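Local structure of tetratricopeptide repeat protein (Parabacteroides merdae ATCC 43184, 4R7S) at residues Y41-T45 with H71-I77; R52-Q58 with S83-L88; L78-S83 with D97-L101. The protein is of unknown function, but its tetratricopeptide repeats suggest a helical scaffold that probably mediates protein-protein interactions. All coordinates share one frame; numbering follows the deposited sequence.

Contact 1: Y41-T45 with H71-I77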
loop_
_atom_site.group_PDB
_atom_site.type_symbol
_atom_site.label_atom_id
_atom_site.label_comp_id
_atom_site.label_asym_id
_atom_site.label_seq_id
_atom_site.Cartn_x
_atom_site.Cartn_y
_atom_site.Cartn_z
ATOM N N TYR A 41 -6.947 25.413 -3.013
ATOM C CA TYR A 41 -6.000 24.293 -3.062
ATOM C C TYR A 41 -6.333 23.272 -1.923
ATOM O O TYR A 41 -6.073 22.076 -2.063
ATOM C CB TYR A 41 -4.539 24.807 -2.957
ATOM C CG TYR A 41 -4.164 25.154 -1.533
ATOM C CD1 TYR A 41 -4.549 26.367 -0.965
ATOM C CD2 TYR A 41 -3.530 24.222 -0.712
ATOM C CE1 TYR A 41 -4.291 26.654 0.378
ATOM C CE2 TYR A 41 -3.273 24.497 0.634
ATOM C CZ TYR A 41 -3.643 25.720 1.170
ATOM O OH TYR A 41 -3.375 25.998 2.487
ATOM N N ALA A 42 -6.893 23.759 -0.804
ATOM C CA ALA A 42 -7.267 22.881 0.295
ATOM C C ALA A 42 -8.506 22.099 -0.078
ATOM O O ALA A 42 -8.607 20.916 0.261
ATOM C CB ALA A 42 -7.510 23.682 1.558
ATOM N N LEU A 43 -9.433 22.745 -0.794
ATOM C CA LEU A 43 -10.668 22.117 -1.228
ATOM C C LEU A 43 -10.352 21.052 -2.257
ATOM O O LEU A 43 -10.920 19.957 -2.188
ATOM C CB LEU A 43 -11.660 23.154 -1.790
ATOM C CG LEU A 43 -12.176 24.208 -0.814
ATOM C CD1 LEU A 43 -13.378 24.953 -1.413
ATOM C CD2 LEU A 43 -12.536 23.574 0.534
ATOM N N LEU A 44 -9.393 21.351 -3.173
ATOM C CA LEU A 44 -8.950 20.419 -4.210
ATOM C C LEU A 44 -8.283 19.191 -3.586
ATOM O O LEU A 44 -8.460 18.096 -4.108
ATOM C CB LEU A 44 -8.026 21.090 -5.233
ATOM C CG LEU A 44 -8.759 22.007 -6.214
ATOM C CD1 LEU A 44 -7.892 23.164 -6.678
ATOM C CD2 LEU A 44 -9.370 21.241 -7.365
ATOM N N THR A 45 -7.611 19.346 -2.431
ATOM C CA THR A 45 -6.957 18.226 -1.738
ATOM C C THR A 45 -8.032 17.260 -1.239
ATOM O O THR A 45 -7.948 16.072 -1.568
ATOM C CB THR A 45 -5.999 18.699 -0.625
ATOM O OG1 THR A 45 -5.153 19.733 -1.124
ATOM C CG2 THR A 45 -5.112 17.597 -0.131
ATOM N N HIS A 71 1.407 25.119 -4.457
ATOM C CA HIS A 71 1.900 24.594 -3.187
ATOM C C HIS A 71 2.701 23.312 -3.405
ATOM O O HIS A 71 2.420 22.294 -2.777
ATOM C CB HIS A 71 0.691 24.339 -2.254
ATOM C CG HIS A 71 -0.230 25.515 -2.151
ATOM N ND1 HIS A 71 -1.098 25.840 -3.178
ATOM C CD2 HIS A 71 -0.336 26.445 -1.176
ATOM C CE1 HIS A 71 -1.700 26.953 -2.797
ATOM N NE2 HIS A 71 -1.292 27.341 -1.589
ATOM N N THR A 72 3.728 23.391 -4.269
ATOM C CA THR A 72 4.601 22.294 -4.727
ATOM C C THR A 72 5.351 21.519 -3.607
ATOM O O THR A 72 5.867 20.420 -3.866
ATOM C CB THR A 72 5.631 22.821 -5.732
ATOM O OG1 THR A 72 6.414 23.831 -5.098
ATOM C CG2 THR A 72 4.992 23.344 -7.023
ATOM N N LYS A 73 5.438 22.082 -2.389
ATOM C CA LYS A 73 6.173 21.390 -1.326
ATOM C C LYS A 73 5.263 21.037 -0.110
ATOM O O LYS A 73 5.756 20.797 1.004
ATOM C CB LYS A 73 7.418 22.209 -0.933
ATOM C CG LYS A 73 8.641 21.831 -1.797
ATOM C CD LYS A 73 8.766 22.549 -3.147
ATOM C CE LYS A 73 9.793 21.884 -4.039
ATOM N NZ LYS A 73 10.275 22.797 -5.117
ATOM N N ASN A 74 3.934 20.940 -0.364
ATOM C CA ASN A 74 2.921 20.552 0.617
ATOM C C ASN A 74 2.962 19.027 0.840
ATOM O O ASN A 74 2.562 18.253 -0.034
ATOM C CB ASN A 74 1.525 21.000 0.167
ATOM C CG ASN A 74 0.468 20.709 1.198
ATOM O OD1 ASN A 74 0.066 19.551 1.425
ATOM N ND2 ASN A 74 0.040 21.756 1.885
ATOM N N ILE A 75 3.434 18.626 2.027
ATOM C CA ILE A 75 3.588 17.248 2.519
ATOM C C ILE A 75 2.322 16.425 2.251
ATOM O O ILE A 75 2.443 15.361 1.647
ATOM C CB ILE A 75 3.973 17.260 4.035
ATOM C CG1 ILE A 75 5.479 17.497 4.191
ATOM C CG2 ILE A 75 3.576 15.966 4.772
ATOM C CD1 ILE A 75 5.850 18.875 4.584
ATOM N N THR A 76 1.121 16.936 2.653
ATOM C CA THR A 76 -0.152 16.232 2.485
ATOM C C THR A 76 -0.436 15.937 1.024
ATOM O O THR A 76 -0.623 14.775 0.698
ATOM C CB THR A 76 -1.304 16.984 3.137
ATOM O OG1 THR A 76 -1.008 17.129 4.523
ATOM C CG2 THR A 76 -2.632 16.249 2.993
ATOM N N ILE A 77 -0.412 16.950 0.149
ATOM C CA ILE A 77 -0.686 16.766 -1.274
ATOM C C ILE A 77 0.334 15.781 -1.899
ATOM O O ILE A 77 -0.081 14.870 -2.605
ATOM C CB ILE A 77 -0.762 18.133 -2.037
ATOM C CG1 ILE A 77 -1.764 19.087 -1.340
ATOM C CG2 ILE A 77 -1.169 17.918 -3.516
ATOM C CD1 ILE A 77 -1.694 20.613 -1.817
#
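Tyr41 and Thr45, one turn apart on helix 40-52, face the loop and first turn of helix 75-87: the CA atoms of Tyr41 and His71 lie 7.9 Å apart, and the spacing narrows to 6.5 Å between the CA atoms of Thr45 and Ile77. At the wider end the Tyr41 and His71 rings stack face to face, with centroids 3.7 Å apart and planes inclined by 17°. His71 NE2 sits over the centre of the tyrosine ring, whereas Tyr41 CG meets the imidazole toward its rim. Tyr41 has CG between its backbone N and carbonyl carbon (chi1 78°), which sets the ring against His71. At the ring edge, near its plane, Ile77 CD1 approaches Tyr41 CD2 at 4.2 Å.

The arrangement joins helix 40-52 to helix 75-87, two helices along, in the stacked antiparallel hairpins of a tetratricopeptide-repeat fold; helix 57-68 lies between them in sequence, and its Ala67 touches both Thr45 and Ile77. A type I turn from His71 to Asn74 leads into helix 75-87. Asn74 is its N-cap: OD1 accepts from Ile77 N at 2.9 Å with an N-H...O angle of 170°, fixing the amide while Ile77 extends toward Thr45.

The narrower end is mainly aliphatic. Ile77 CG1 comes within 3.5 Å of Thr45 OG1, the two side chains crossing at about a right angle. That hydroxyl donates to Tyr41 O at 2.7 Å, satisfying its proton inside the helix, while the methyl CG2 of Thr45 turns toward CG2 of Thr76.

Contact 2: R52-Q58 with S83-L88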
loop_
_atom_site.group_PDB
_atom_site.type_symbol
_atom_site.label_atom_id
_atom_site.label_comp_id
_atom_site.label_asym_id
_atom_site.label_seq_id
_atom_site.Cartn_x
_atom_site.Cartn_y
_atom_site.Cartn_z
ATOM N N ARG A 52 -10.783 9.688 -4.825
ATOM C CA ARG A 52 -9.979 8.462 -4.716
ATOM C C ARG A 52 -10.759 7.372 -3.956
ATOM O O ARG A 52 -10.751 6.220 -4.380
ATOM C CB ARG A 52 -8.635 8.746 -4.015
ATOM C CG ARG A 52 -7.642 7.592 -4.110
ATOM C CD ARG A 52 -6.505 7.735 -3.118
ATOM N NE ARG A 52 -5.509 6.687 -3.336
ATOM C CZ ARG A 52 -4.361 6.571 -2.679
ATOM N NH1 ARG A 52 -4.033 7.448 -1.738
ATOM N NH2 ARG A 52 -3.533 5.575 -2.953
ATOM N N ARG A 53 -11.444 7.746 -2.852
ATOM C CA ARG A 53 -12.239 6.828 -2.038
ATOM C C ARG A 53 -13.492 6.316 -2.788
ATOM O O ARG A 53 -14.176 5.429 -2.284
ATOM C CB ARG A 53 -12.638 7.490 -0.724
ATOM C CG ARG A 53 -11.515 7.565 0.309
ATOM C CD ARG A 53 -11.952 8.336 1.531
ATOM N NE ARG A 53 -13.115 7.725 2.176
ATOM C CZ ARG A 53 -13.922 8.346 3.031
ATOM N NH1 ARG A 53 -13.719 9.622 3.344
ATOM N NH2 ARG A 53 -14.949 7.702 3.567
ATOM N N GLN A 54 -13.766 6.856 -3.989
ATOM C CA GLN A 54 -14.858 6.444 -4.867
ATOM C C GLN A 54 -14.343 5.570 -6.009
ATOM O O GLN A 54 -15.148 5.011 -6.772
ATOM C CB GLN A 54 -15.561 7.663 -5.452
ATOM C CG GLN A 54 -16.687 8.195 -4.588
ATOM C CD GLN A 54 -17.245 9.445 -5.221
ATOM O OE1 GLN A 54 -18.170 9.406 -6.048
ATOM N NE2 GLN A 54 -16.629 10.572 -4.916
ATOM N N GLY A 55 -13.012 5.486 -6.130
ATOM C CA GLY A 55 -12.343 4.741 -7.183
ATOM C C GLY A 55 -12.125 5.555 -8.439
ATOM O O GLY A 55 -11.613 5.031 -9.432
ATOM N N LYS A 56 -12.516 6.850 -8.416
ATOM C CA LYS A 56 -12.336 7.806 -9.517
ATOM C C LYS A 56 -10.862 8.289 -9.467
ATOM O O LYS A 56 -10.560 9.456 -9.174
ATOM C CB LYS A 56 -13.343 8.964 -9.398
ATOM C CG LYS A 56 -14.771 8.529 -9.091
ATOM C CD LYS A 56 -15.794 9.426 -9.779
ATOM C CE LYS A 56 -16.483 10.408 -8.865
ATOM N NZ LYS A 56 -17.154 11.510 -9.618
ATOM N N LEU A 57 -9.952 7.341 -9.714
ATOM C CA LEU A 57 -8.507 7.504 -9.610
ATOM C C LEU A 57 -7.920 8.538 -10.599
ATOM O O LEU A 57 -7.097 9.355 -10.175
ATOM C CB LEU A 57 -7.806 6.149 -9.779
ATOM C CG LEU A 57 -8.240 4.996 -8.852
ATOM C CD1 LEU A 57 -7.278 3.815 -8.979
ATOM C CD2 LEU A 57 -8.334 5.430 -7.373
ATOM N N GLN A 58 -8.335 8.522 -11.881
ATOM C CA GLN A 58 -7.826 9.494 -12.850
ATOM C C GLN A 58 -8.272 10.904 -12.484
ATOM O O GLN A 58 -7.460 11.823 -12.598
ATOM C CB GLN A 58 -8.230 9.149 -14.308
ATOM C CG GLN A 58 -7.400 8.028 -14.980
ATOM C CD GLN A 58 -5.892 8.104 -14.785
ATOM O OE1 GLN A 58 -5.239 9.151 -14.958
ATOM N NE2 GLN A 58 -5.305 6.972 -14.426
ATOM N N SER A 83 1.014 8.318 -3.210
ATOM C CA SER A 83 0.264 7.117 -2.864
ATOM C C SER A 83 -0.707 6.771 -3.993
ATOM O O SER A 83 -0.874 5.598 -4.320
ATOM C CB SER A 83 -0.492 7.318 -1.557
ATOM O OG SER A 83 -1.291 6.190 -1.250
ATOM N N LEU A 84 -1.331 7.785 -4.595
ATOM C CA LEU A 84 -2.238 7.556 -5.704
ATOM C C LEU A 84 -1.462 7.041 -6.931
ATOM O O LEU A 84 -1.929 6.104 -7.578
ATOM C CB LEU A 84 -3.046 8.824 -6.039
ATOM C CG LEU A 84 -4.019 8.727 -7.225
ATOM C CD1 LEU A 84 -5.094 7.676 -7.001
ATOM C CD2 LEU A 84 -4.650 10.041 -7.491
ATOM N N TYR A 85 -0.271 7.618 -7.222
ATOM C CA TYR A 85 0.578 7.188 -8.337
ATOM C C TYR A 85 0.947 5.716 -8.205
ATOM O O TYR A 85 0.936 4.992 -9.195
ATOM C CB TYR A 85 1.851 8.043 -8.429
ATOM C CG TYR A 85 1.700 9.337 -9.203
ATOM C CD1 TYR A 85 0.981 9.381 -10.393
ATOM C CD2 TYR A 85 2.318 10.507 -8.771
ATOM C CE1 TYR A 85 0.860 10.564 -11.124
ATOM C CE2 TYR A 85 2.228 11.689 -9.509
ATOM C CZ TYR A 85 1.494 11.713 -10.685
ATOM O OH TYR A 85 1.378 12.867 -11.416
ATOM N N THR A 86 1.244 5.275 -6.972
ATOM C CA THR A 86 1.598 3.909 -6.629
ATOM C C THR A 86 0.422 2.990 -6.982
ATOM O O THR A 86 0.639 1.957 -7.625
ATOM C CB THR A 86 2.025 3.826 -5.150
ATOM O OG1 THR A 86 3.223 4.589 -4.985
ATOM C CG2 THR A 86 2.318 2.395 -4.701
ATOM N N GLU A 87 -0.815 3.402 -6.615
ATOM C CA GLU A 87 -2.053 2.672 -6.884
ATOM C C GLU A 87 -2.305 2.586 -8.403
ATOM O O GLU A 87 -2.849 1.585 -8.876
ATOM C CB GLU A 87 -3.227 3.344 -6.159
ATOM C CG GLU A 87 -4.417 2.419 -5.970
ATOM C CD GLU A 87 -5.689 3.020 -5.409
ATOM O OE1 GLU A 87 -5.601 3.982 -4.615
ATOM O OE2 GLU A 87 -6.777 2.475 -5.708
ATOM N N LEU A 88 -1.876 3.617 -9.167
ATOM C CA LEU A 88 -2.013 3.643 -10.622
ATOM C C LEU A 88 -0.838 2.927 -11.312
ATOM O O LEU A 88 -0.818 2.842 -12.545
ATOM C CB LEU A 88 -2.100 5.081 -11.146
ATOM C CG LEU A 88 -3.301 5.931 -10.768
ATOM C CD1 LEU A 88 -3.046 7.400 -11.133
ATOM C CD2 LEU A 88 -4.564 5.443 -11.457
#
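A single guanidinium grips two oxygens, each with two nitrogens: Arg52 holds Ser83 OG end-on through NH1 and NH2, and Glu87 OE1 side-on through NE and NH2. Both acceptors lie at the edge of the group, near its plane. The bonds to Ser83 OG measure 3.1 Å from Arg52 NH1 and 2.9 Å from Arg52 NH2; the salt bridge is 3.0 Å from Arg52 NE to Glu87 OE1, with guanidinium and carboxylate planes 31° apart. Extended from CG to NE, and leaving the backbone with CG opposite the N (chi1 -169°), the Arg52 chain reaches across to helix 75-87, passing CD1 of Leu84 on the way. Shortening this side chain to an alanine is likely to leave the Glu87 carboxylate without its positive mate and Ser83 OG without its two guanidinium donors.

Past Arg52 the chain turns between the two helices of a tetratricopeptide-type hairpin: Gly55, at positive phi (88°), closes helix 40-52 in a Schellman motif, and Lys56 occupies the N-cap position before helix 57-68. Leu57 then packs against helix 75-87 and the residue after it, its CD2 4.0 Å from Leu84 CD1 and its CB 3.7 Å from Leu88 CD2. The other Glu87 oxygen, OE2, rests near the Leu57 methyls. Gln58 bends at chi2, which brings its amide NE2 to within 3.4 Å of Leu88 CD2 although its CB points away.

Contact 3: L78-S83 with D97-L101. With EDO (1,2-ethanediol), chain H.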
loop_
_atom_site.group_PDB
_atom_site.type_symbol
_atom_site.label_atom_id
_atom_site.label_comp_id
_atom_site.label_asym_id
_atom_site.label_seq_id
_atom_site.Cartn_x
_atom_site.Cartn_y
_atom_site.Cartn_z
ATOM N N LEU A 78 1.633 15.919 -1.582
ATOM C CA LEU A 78 2.680 15.062 -2.133
ATOM C C LEU A 78 2.526 13.632 -1.673
ATOM O O LEU A 78 2.624 12.719 -2.488
ATOM C CB LEU A 78 4.085 15.594 -1.778
ATOM C CG LEU A 78 4.512 16.869 -2.515
ATOM C CD1 LEU A 78 5.727 17.467 -1.866
ATOM C CD2 LEU A 78 4.756 16.606 -4.006
ATOM N N GLU A 79 2.239 13.441 -0.384
ATOM C CA GLU A 79 2.033 12.124 0.218
ATOM C C GLU A 79 0.789 11.444 -0.378
ATOM O O GLU A 79 0.841 10.257 -0.664
ATOM C CB GLU A 79 1.917 12.263 1.746
ATOM C CG GLU A 79 1.670 10.963 2.488
ATOM C CD GLU A 79 1.281 11.126 3.942
ATOM O OE1 GLU A 79 2.011 11.825 4.681
ATOM O OE2 GLU A 79 0.273 10.509 4.355
ATOM N N ASN A 80 -0.295 12.189 -0.609
ATOM C CA ASN A 80 -1.505 11.587 -1.158
ATOM C C ASN A 80 -1.377 11.266 -2.653
ATOM O O ASN A 80 -1.763 10.169 -3.068
ATOM C CB ASN A 80 -2.727 12.468 -0.872
ATOM C CG ASN A 80 -3.171 12.311 0.563
ATOM O OD1 ASN A 80 -3.851 11.358 0.943
ATOM N ND2 ASN A 80 -2.690 13.152 1.420
ATOM N N ARG A 81 -0.797 12.171 -3.439
ATOM C CA ARG A 81 -0.611 11.972 -4.886
ATOM C C ARG A 81 0.452 10.885 -5.149
ATOM O O ARG A 81 0.284 10.082 -6.070
ATOM C CB ARG A 81 -0.233 13.303 -5.545
ATOM C CG ARG A 81 -0.385 13.402 -7.056
ATOM C CD ARG A 81 0.862 14.141 -7.472
ATOM N NE ARG A 81 0.722 15.046 -8.597
ATOM C CZ ARG A 81 1.735 15.707 -9.148
ATOM N NH1 ARG A 81 2.972 15.550 -8.687
ATOM N NH2 ARG A 81 1.521 16.531 -10.165
ATOM N N ALA A 82 1.519 10.824 -4.325
ATOM C CA ALA A 82 2.517 9.763 -4.509
ATOM C C ALA A 82 1.865 8.403 -4.252
ATOM O O ALA A 82 2.061 7.481 -5.039
ATOM C CB ALA A 82 3.712 9.973 -3.599
ATOM N N SER A 83 1.014 8.318 -3.210
ATOM C CA SER A 83 0.264 7.117 -2.864
ATOM C C SER A 83 -0.707 6.771 -3.993
ATOM O O SER A 83 -0.874 5.598 -4.320
ATOM C CB SER A 83 -0.492 7.318 -1.557
ATOM O OG SER A 83 -1.291 6.190 -1.250
ATOM N N ASP A 97 7.558 12.243 -6.438
ATOM C CA ASP A 97 6.833 12.985 -5.395
ATOM C C ASP A 97 7.444 12.725 -3.989
ATOM O O ASP A 97 7.553 13.684 -3.204
ATOM C CB ASP A 97 5.336 12.659 -5.420
ATOM C CG ASP A 97 4.509 13.472 -6.409
ATOM O OD1 ASP A 97 5.079 14.373 -7.079
ATOM O OD2 ASP A 97 3.299 13.209 -6.515
ATOM N N TYR A 98 7.893 11.455 -3.698
ATOM C CA TYR A 98 8.566 11.134 -2.428
ATOM C C TYR A 98 9.916 11.834 -2.403
ATOM O O TYR A 98 10.346 12.302 -1.350
ATOM C CB TYR A 98 8.727 9.612 -2.191
ATOM C CG TYR A 98 7.413 8.897 -1.926
ATOM C CD1 TYR A 98 6.583 9.286 -0.871
ATOM C CD2 TYR A 98 7.012 7.816 -2.708
ATOM C CE1 TYR A 98 5.359 8.659 -0.643
ATOM C CE2 TYR A 98 5.801 7.164 -2.474
ATOM C CZ TYR A 98 4.969 7.602 -1.448
ATOM O OH TYR A 98 3.758 7.001 -1.206
ATOM N N ASN A 99 10.553 11.969 -3.571
ATOM C CA ASN A 99 11.830 12.668 -3.663
ATOM C C ASN A 99 11.651 14.149 -3.366
ATOM O O ASN A 99 12.423 14.706 -2.595
ATOM C CB ASN A 99 12.461 12.462 -5.020
ATOM C CG ASN A 99 13.058 11.097 -5.191
ATOM O OD1 ASN A 99 13.201 10.294 -4.233
ATOM N ND2 ASN A 99 13.441 10.820 -6.433
ATOM N N THR A 100 10.602 14.761 -3.910
ATOM C CA THR A 100 10.270 16.157 -3.624
ATOM C C THR A 100 10.022 16.279 -2.114
ATOM O O THR A 100 10.629 17.122 -1.441
ATOM C CB THR A 100 9.040 16.622 -4.463
ATOM O OG1 THR A 100 9.320 16.482 -5.858
ATOM C CG2 THR A 100 8.626 18.066 -4.158
ATOM N N LEU A 101 9.154 15.406 -1.590
ATOM C CA LEU A 101 8.806 15.391 -0.175
ATOM C C LEU A 101 10.047 15.250 0.723
ATOM O O LEU A 101 10.246 16.088 1.598
ATOM C CB LEU A 101 7.810 14.244 0.109
ATOM C CG LEU A 101 6.859 14.452 1.236
ATOM C CD1 LEU A 101 5.704 13.501 1.110
ATOM C CD2 LEU A 101 7.533 14.246 2.558
HETATM C C1 EDO H . -6.753 12.707 3.843
HETATM O O1 EDO H . -6.035 11.484 3.640
HETATM C C2 EDO H . -6.232 13.830 2.895
HETATM O O2 EDO H . -7.326 14.526 2.301
HETATM O O HOH W 1 2.248 8.169 0.549
#
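Arg81 and Asp97 form a salt bridge, with NH1 of Arg81 2.9 Å from OD1 of Asp97. The hydrogen bond within it is weak, its N-H...O angle being 127°. Arg81 gets there through bends at chi2 and chi3. A water forms the second polar link: it donates to Glu79 O at 2.8 Å and also bonds Tyr98 OH at 2.6 Å, lying in the plane of the tyrosine ring at its edge.

Between these links the helices come close over a small residue. Ala82 CB stands over the Tyr98 face, 3.6 Å from the ring centroid and 17° off its normal, a CH-pi contact, and also touches Asp97 CB at 3.6 Å. Farther along, Leu78 spreads its methyls, CD1 against Thr100 CG2 at 3.7 Å and CD2 beside Asp97 OD1, while its CB meets Leu101 CD1.

The segment axes approach to 9.1 Å at 160°, the nearly antiparallel pairing of the two helices of a tetratricopeptide-type hairpin. Helix 57-68 also packs against helix 75-87, its Tyr64 and Leu68 touching Arg81, and helix 109-121 receives the Tyr98 ring on Ala111, Cys114 and Leu118.

From the N terminus, contact 1 opens on helix 40-52 and closes a 25-residue, largely helical excursion, made up mainly of the rest of helix 40-52 and all of helix 57-68, where the chain enters helix 75-87. Contact 2 starts later, at the turn joining helices 40-52 and 57-68, and ends on the last turn of helix 75-87; it therefore crosses contact 1, their segments alternating. Contact 3 opens after contact 1 has closed and crosses contact 2, sharing Ser83 with it, before ending on helix 91-104. Helix 75-87 is common to all three. Contacts 1 and 2, whose centres lie about 16 Å apart, tie it back to the preceding hairpin, whereas contact 3 joins it to its successor and touches both others.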